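Local structure of protein design 2L4HC2_11 (Synthetic construct, 5J2L) at residues E17-Q21 / K66-I70; R31-I35 / E52-I56. The protein is a computationally designed helical hairpin that pairs with a second copy of itself as a homodimer, its pairing specificity designed to come from buried hydrogen-bond networks. The contacts are given in a common frame with arbitrary orientation. Numbering follows the deposited sequence.

Interaction 1 of 2, residues E17-Q21 / K66-I70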
loop_
_atom_site.group_PDB
_atom_site.type_symbol
_atom_site.label_atom_id
_atom_site.label_comp_id
_atom_site.label_asym_id
_atom_site.label_seq_id
_atom_site.Cartn_x
_atom_site.Cartn_y
_atom_site.Cartn_z
ATOM N N GLU A 17 9.716 10.247 9.245
ATOM C CA GLU A 17 9.241 9.645 8.007
ATOM C C GLU A 17 8.043 8.711 8.241
ATOM O O GLU A 17 7.142 8.647 7.399
ATOM C CB GLU A 17 10.347 8.910 7.283
ATOM C CG GLU A 17 9.871 8.313 5.965
ATOM C CD GLU A 17 9.463 9.356 4.959
ATOM O OE1 GLU A 17 10.097 10.385 4.912
ATOM O OE2 GLU A 17 8.507 9.138 4.244
ATOM N N LEU A 18 8.047 7.983 9.361
ATOM C CA LEU A 18 6.944 7.087 9.695
ATOM C C LEU A 18 5.666 7.877 9.993
ATOM O O LEU A 18 4.575 7.439 9.627
ATOM C CB LEU A 18 7.329 6.171 10.854
ATOM C CG LEU A 18 8.370 5.112 10.505
ATOM C CD1 LEU A 18 8.805 4.386 11.761
ATOM C CD2 LEU A 18 7.779 4.124 9.502
ATOM N N ASP A 19 5.806 9.051 10.610
ATOM C CA ASP A 19 4.662 9.924 10.868
ATOM C C ASP A 19 4.010 10.286 9.540
ATOM O O ASP A 19 2.789 10.201 9.385
ATOM C CB ASP A 19 5.084 11.196 11.613
ATOM C CG ASP A 19 5.481 10.971 13.066
ATOM O OD1 ASP A 19 5.157 9.941 13.613
ATOM O OD2 ASP A 19 6.107 11.843 13.621
ATOM N N LYS A 20 4.844 10.680 8.581
ATOM C CA LYS A 20 4.359 11.006 7.250
ATOM C C LYS A 20 3.645 9.824 6.627
ATOM O O LYS A 20 2.571 9.982 6.041
ATOM C CB LYS A 20 5.490 11.470 6.329
ATOM C CG LYS A 20 4.993 11.825 4.931
ATOM C CD LYS A 20 6.087 12.411 4.055
ATOM C CE LYS A 20 5.512 12.905 2.726
ATOM N NZ LYS A 20 5.130 11.792 1.809
ATOM N N GLN A 21 4.253 8.644 6.741
ATOM C CA GLN A 21 3.680 7.455 6.142
ATOM C C GLN A 21 2.330 7.148 6.743
ATOM O O GLN A 21 1.427 6.743 6.016
ATOM C CB GLN A 21 4.611 6.250 6.275
ATOM C CG GLN A 21 5.883 6.378 5.463
ATOM C CD GLN A 21 5.579 6.671 4.003
ATOM O OE1 GLN A 21 4.579 6.193 3.450
ATOM N NE2 GLN A 21 6.431 7.469 3.368
ATOM N N LYS A 66 9.491 3.424 0.399
ATOM C CA LYS A 66 9.984 4.228 1.504
ATOM C C LYS A 66 10.139 3.407 2.761
ATOM O O LYS A 66 11.104 3.591 3.502
ATOM C CB LYS A 66 9.106 5.455 1.751
ATOM C CG LYS A 66 9.346 6.552 0.730
ATOM C CD LYS A 66 10.759 7.099 0.926
ATOM C CE LYS A 66 11.169 8.091 -0.153
ATOM N NZ LYS A 66 12.592 8.527 0.029
ATOM N N LEU A 67 9.224 2.473 2.992
ATOM C CA LEU A 67 9.352 1.651 4.180
ATOM C C LEU A 67 10.576 0.757 4.059
ATOM O O LEU A 67 11.248 0.496 5.055
ATOM C CB LEU A 67 8.087 0.814 4.418
ATOM C CG LEU A 67 6.849 1.624 4.776
ATOM C CD1 LEU A 67 5.663 0.684 4.967
ATOM C CD2 LEU A 67 7.148 2.462 6.007
ATOM N N ARG A 68 10.864 0.305 2.834
ATOM C CA ARG A 68 12.024 -0.532 2.582
ATOM C C ARG A 68 13.291 0.221 2.980
ATOM O O ARG A 68 14.179 -0.343 3.622
ATOM C CB ARG A 68 12.049 -0.982 1.128
ATOM C CG ARG A 68 13.152 -1.949 0.730
ATOM C CD ARG A 68 12.976 -2.417 -0.682
ATOM N NE ARG A 68 11.708 -3.142 -0.832
ATOM C CZ ARG A 68 11.500 -4.440 -0.491
ATOM N NH1 ARG A 68 12.479 -5.183 -0.030
ATOM N NH2 ARG A 68 10.306 -5.002 -0.598
ATOM N N GLU A 69 13.337 1.509 2.621
ATOM C CA GLU A 69 14.459 2.389 2.948
ATOM C C GLU A 69 14.642 2.543 4.458
ATOM O O GLU A 69 15.763 2.443 4.963
ATOM C CB GLU A 69 14.271 3.767 2.289
ATOM C CG GLU A 69 14.432 3.756 0.773
ATOM C CD GLU A 69 14.154 5.087 0.091
ATOM O OE1 GLU A 69 13.905 6.066 0.760
ATOM O OE2 GLU A 69 14.188 5.113 -1.119
ATOM N N ILE A 70 13.529 2.758 5.164
ATOM C CA ILE A 70 13.547 2.901 6.604
ATOM C C ILE A 70 14.083 1.641 7.225
ATOM O O ILE A 70 14.946 1.698 8.096
ATOM C CB ILE A 70 12.138 3.235 7.157
ATOM C CG1 ILE A 70 11.729 4.640 6.715
ATOM C CG2 ILE A 70 12.113 3.098 8.678
ATOM C CD1 ILE A 70 10.271 4.950 6.952
#
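Glu17 lays its methylene chain over an isoleucine: its CG lies 3.5 Å from CD1 of Ile70, so the aliphatic part of a partly exposed acidic residue shields the core. Its carboxylate is held one turn on, where NE2 of Gln21 donates to OE2 of Glu17 at 2.8 Å. Leu18 reaches inward, its CD2 3.9 Å from CD2 of Leu67 and 3.7 Å from CD1 of Ile70; branched apolar ends suit this layer, and Ile78 of the second subunit packs on Leu18. Segments 17-21 and 66-70 run antiparallel, their axes 11.1 Å apart at 156°, in the arms of a helical hairpin whose dimer makes a four-helix bundle. Asp19 packs on Glu75 of the second subunit, and Arg68 forms a salt bridge with Asp19 of that subunit. Buried Gln21 brings polarity and bulk: its CG lies 4.2 Å from CD2 of Leu67, its NE2 3.7 Å from CB of Lys66, and its OE1 accepts from Gln63, consistent with a designed hydrogen-bond network.

Interaction 2 of 2, residues R31-I35 / E52-I56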
loop_
_atom_site.group_PDB
_atom_site.type_symbol
_atom_site.label_atom_id
_atom_site.label_comp_id
_atom_site.label_asym_id
_atom_site.label_seq_id
_atom_site.Cartn_x
_atom_site.Cartn_y
_atom_site.Cartn_z
ATOM N N ARG A 31 -9.207 7.569 -0.014
ATOM C CA ARG A 31 -9.397 7.507 -1.456
ATOM C C ARG A 31 -10.067 6.212 -1.894
ATOM O O ARG A 31 -10.947 6.246 -2.748
ATOM C CB ARG A 31 -8.094 7.688 -2.200
ATOM C CG ARG A 31 -7.584 9.104 -2.235
ATOM C CD ARG A 31 -8.502 9.920 -3.069
ATOM N NE ARG A 31 -8.467 9.458 -4.443
ATOM C CZ ARG A 31 -9.522 9.346 -5.278
ATOM N NH1 ARG A 31 -10.747 9.662 -4.910
ATOM N NH2 ARG A 31 -9.315 8.897 -6.500
ATOM N N LEU A 32 -9.674 5.079 -1.322
ATOM C CA LEU A 32 -10.315 3.819 -1.690
ATOM C C LEU A 32 -11.811 3.837 -1.338
ATOM O O LEU A 32 -12.625 3.300 -2.093
ATOM C CB LEU A 32 -9.565 2.633 -1.057
ATOM C CG LEU A 32 -8.195 2.310 -1.710
ATOM C CD1 LEU A 32 -7.422 1.322 -0.848
ATOM C CD2 LEU A 32 -8.443 1.706 -3.097
ATOM N N LYS A 33 -12.174 4.473 -0.215
ATOM C CA LYS A 33 -13.593 4.622 0.141
ATOM C C LYS A 33 -14.318 5.446 -0.898
ATOM O O LYS A 33 -15.428 5.103 -1.313
ATOM C CB LYS A 33 -13.767 5.281 1.515
ATOM C CG LYS A 33 -13.419 4.406 2.694
ATOM C CD LYS A 33 -13.587 5.162 4.018
ATOM C CE LYS A 33 -15.062 5.440 4.322
ATOM N NZ LYS A 33 -15.253 6.158 5.621
ATOM N N GLU A 34 -13.679 6.536 -1.325
ATOM C CA GLU A 34 -14.264 7.419 -2.318
ATOM C C GLU A 34 -14.482 6.670 -3.631
ATOM O O GLU A 34 -15.532 6.789 -4.271
ATOM C CB GLU A 34 -13.370 8.657 -2.522
ATOM C CG GLU A 34 -13.323 9.614 -1.338
ATOM C CD GLU A 34 -12.299 10.731 -1.478
ATOM O OE1 GLU A 34 -11.731 10.889 -2.531
ATOM O OE2 GLU A 34 -12.059 11.410 -0.507
ATOM N N ILE A 35 -13.490 5.875 -4.012
ATOM C CA ILE A 35 -13.545 5.159 -5.283
ATOM C C ILE A 35 -14.682 4.130 -5.208
ATOM O O ILE A 35 -15.460 3.989 -6.157
ATOM C CB ILE A 35 -12.178 4.510 -5.589
ATOM C CG1 ILE A 35 -11.142 5.620 -5.828
ATOM C CG2 ILE A 35 -12.276 3.637 -6.838
ATOM C CD1 ILE A 35 -9.697 5.128 -5.851
ATOM N N GLU A 52 -8.262 5.793 -11.513
ATOM C CA GLU A 52 -8.099 6.152 -10.110
ATOM C C GLU A 52 -7.415 5.022 -9.319
ATOM O O GLU A 52 -6.588 5.292 -8.448
ATOM C CB GLU A 52 -9.446 6.580 -9.499
ATOM C CG GLU A 52 -9.943 7.912 -10.083
ATOM C CD GLU A 52 -11.174 8.517 -9.436
ATOM O OE1 GLU A 52 -11.297 8.466 -8.232
ATOM O OE2 GLU A 52 -11.980 9.066 -10.159
ATOM N N LEU A 53 -7.733 3.770 -9.638
ATOM C CA LEU A 53 -7.127 2.645 -8.945
ATOM C C LEU A 53 -5.642 2.494 -9.304
ATOM O O LEU A 53 -4.828 2.154 -8.446
ATOM C CB LEU A 53 -7.926 1.387 -9.230
ATOM C CG LEU A 53 -9.316 1.384 -8.585
ATOM C CD1 LEU A 53 -10.119 0.193 -9.091
ATOM C CD2 LEU A 53 -9.152 1.323 -7.064
ATOM N N ARG A 54 -5.318 2.790 -10.564
ATOM C CA ARG A 54 -3.970 2.800 -11.084
ATOM C C ARG A 54 -3.120 3.718 -10.195
ATOM O O ARG A 54 -2.023 3.349 -9.773
ATOM C CB ARG A 54 -4.005 3.241 -12.571
ATOM C CG ARG A 54 -2.699 3.229 -13.339
ATOM C CD ARG A 54 -2.834 3.593 -14.807
ATOM N NE ARG A 54 -3.531 2.571 -15.600
ATOM C CZ ARG A 54 -4.727 2.680 -16.234
ATOM N NH1 ARG A 54 -5.405 3.813 -16.249
ATOM N NH2 ARG A 54 -5.206 1.616 -16.873
ATOM N N GLU A 55 -3.664 4.900 -9.891
ATOM C CA GLU A 55 -3.000 5.886 -9.040
ATOM C C GLU A 55 -2.837 5.383 -7.596
ATOM O O GLU A 55 -1.784 5.591 -6.990
ATOM C CB GLU A 55 -3.741 7.223 -9.120
ATOM C CG GLU A 55 -3.189 8.346 -8.227
ATOM C CD GLU A 55 -1.756 8.736 -8.502
ATOM O OE1 GLU A 55 -1.199 8.327 -9.494
ATOM O OE2 GLU A 55 -1.215 9.467 -7.703
ATOM N N ILE A 56 -3.849 4.702 -7.051
ATOM C CA ILE A 56 -3.708 4.135 -5.713
ATOM C C ILE A 56 -2.558 3.153 -5.677
ATOM O O ILE A 56 -1.774 3.147 -4.736
ATOM C CB ILE A 56 -4.975 3.400 -5.202
ATOM C CG1 ILE A 56 -6.149 4.355 -5.006
ATOM C CG2 ILE A 56 -4.642 2.698 -3.886
ATOM C CD1 ILE A 56 -5.909 5.400 -3.944
HETATM O O HOH W 1 -6.930 7.862 -7.324
#
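Segments 31-35 and 52-56 run antiparallel at 164°, their axes 10.8 Å apart, with Leu32 CA 7.7 Å from Ile56 CA and Ile35 CA 7.3 Å from Glu52 CA. This is helical-hairpin packing within the dimeric four-helix bundle, and each segment gives it one leucine and one isoleucine. The isoleucines point their CA-to-CB bonds toward the opposite helix and meet, Ile35 CD1 to Ile56 CG1 at 3.7 Å. The leucines start out sideways and bend inward, bringing Leu32 CD2 to 4.0 Å from Leu53 CD2; Ile35 CG2 lies 3.9 Å from that same Leu53 methyl. Such branched side chains fill the core without polar groups to satisfy, and Ile57 of the second subunit packs on Ile35 and Leu53. Arg31 suits the border of this core: its CB rests 3.6 Å from Ile56 CD1, while its long chain carries the guanidinium to two carboxylates. In this salt-bridge network NH1 of Arg31 hydrogen-bonds OE1 of Glu34 at 2.9 Å, and NH2 of Arg31 hydrogen-bonds OE1 of Glu52 at 2.7 Å, nearly linear at 173°. NH2 of Arg31 also donates to a water at 2.7 Å, which donates to the backbone O of Glu52 at 2.8 Å.

From the N terminus, helix 7-41 supplies residues 17-21 and then 31-35 before the chain turns back between residues 41 and 46. Helix 46-80 returns antiparallel, so 52-56 meets 31-35 first and closes the shorter loop of interaction 2; further on, 66-70 meets 17-21 and closes the longer loop of interaction 1. The second loop thus encloses the first, nested without crossing, as a hairpin requires. The contact centres lie 21 Å apart and their nearest atoms about 11 Å, so the two do not touch. Interaction 2 joins the arms nearer the turn, interaction 1 nearer the chain ends, and both also meet the second subunit.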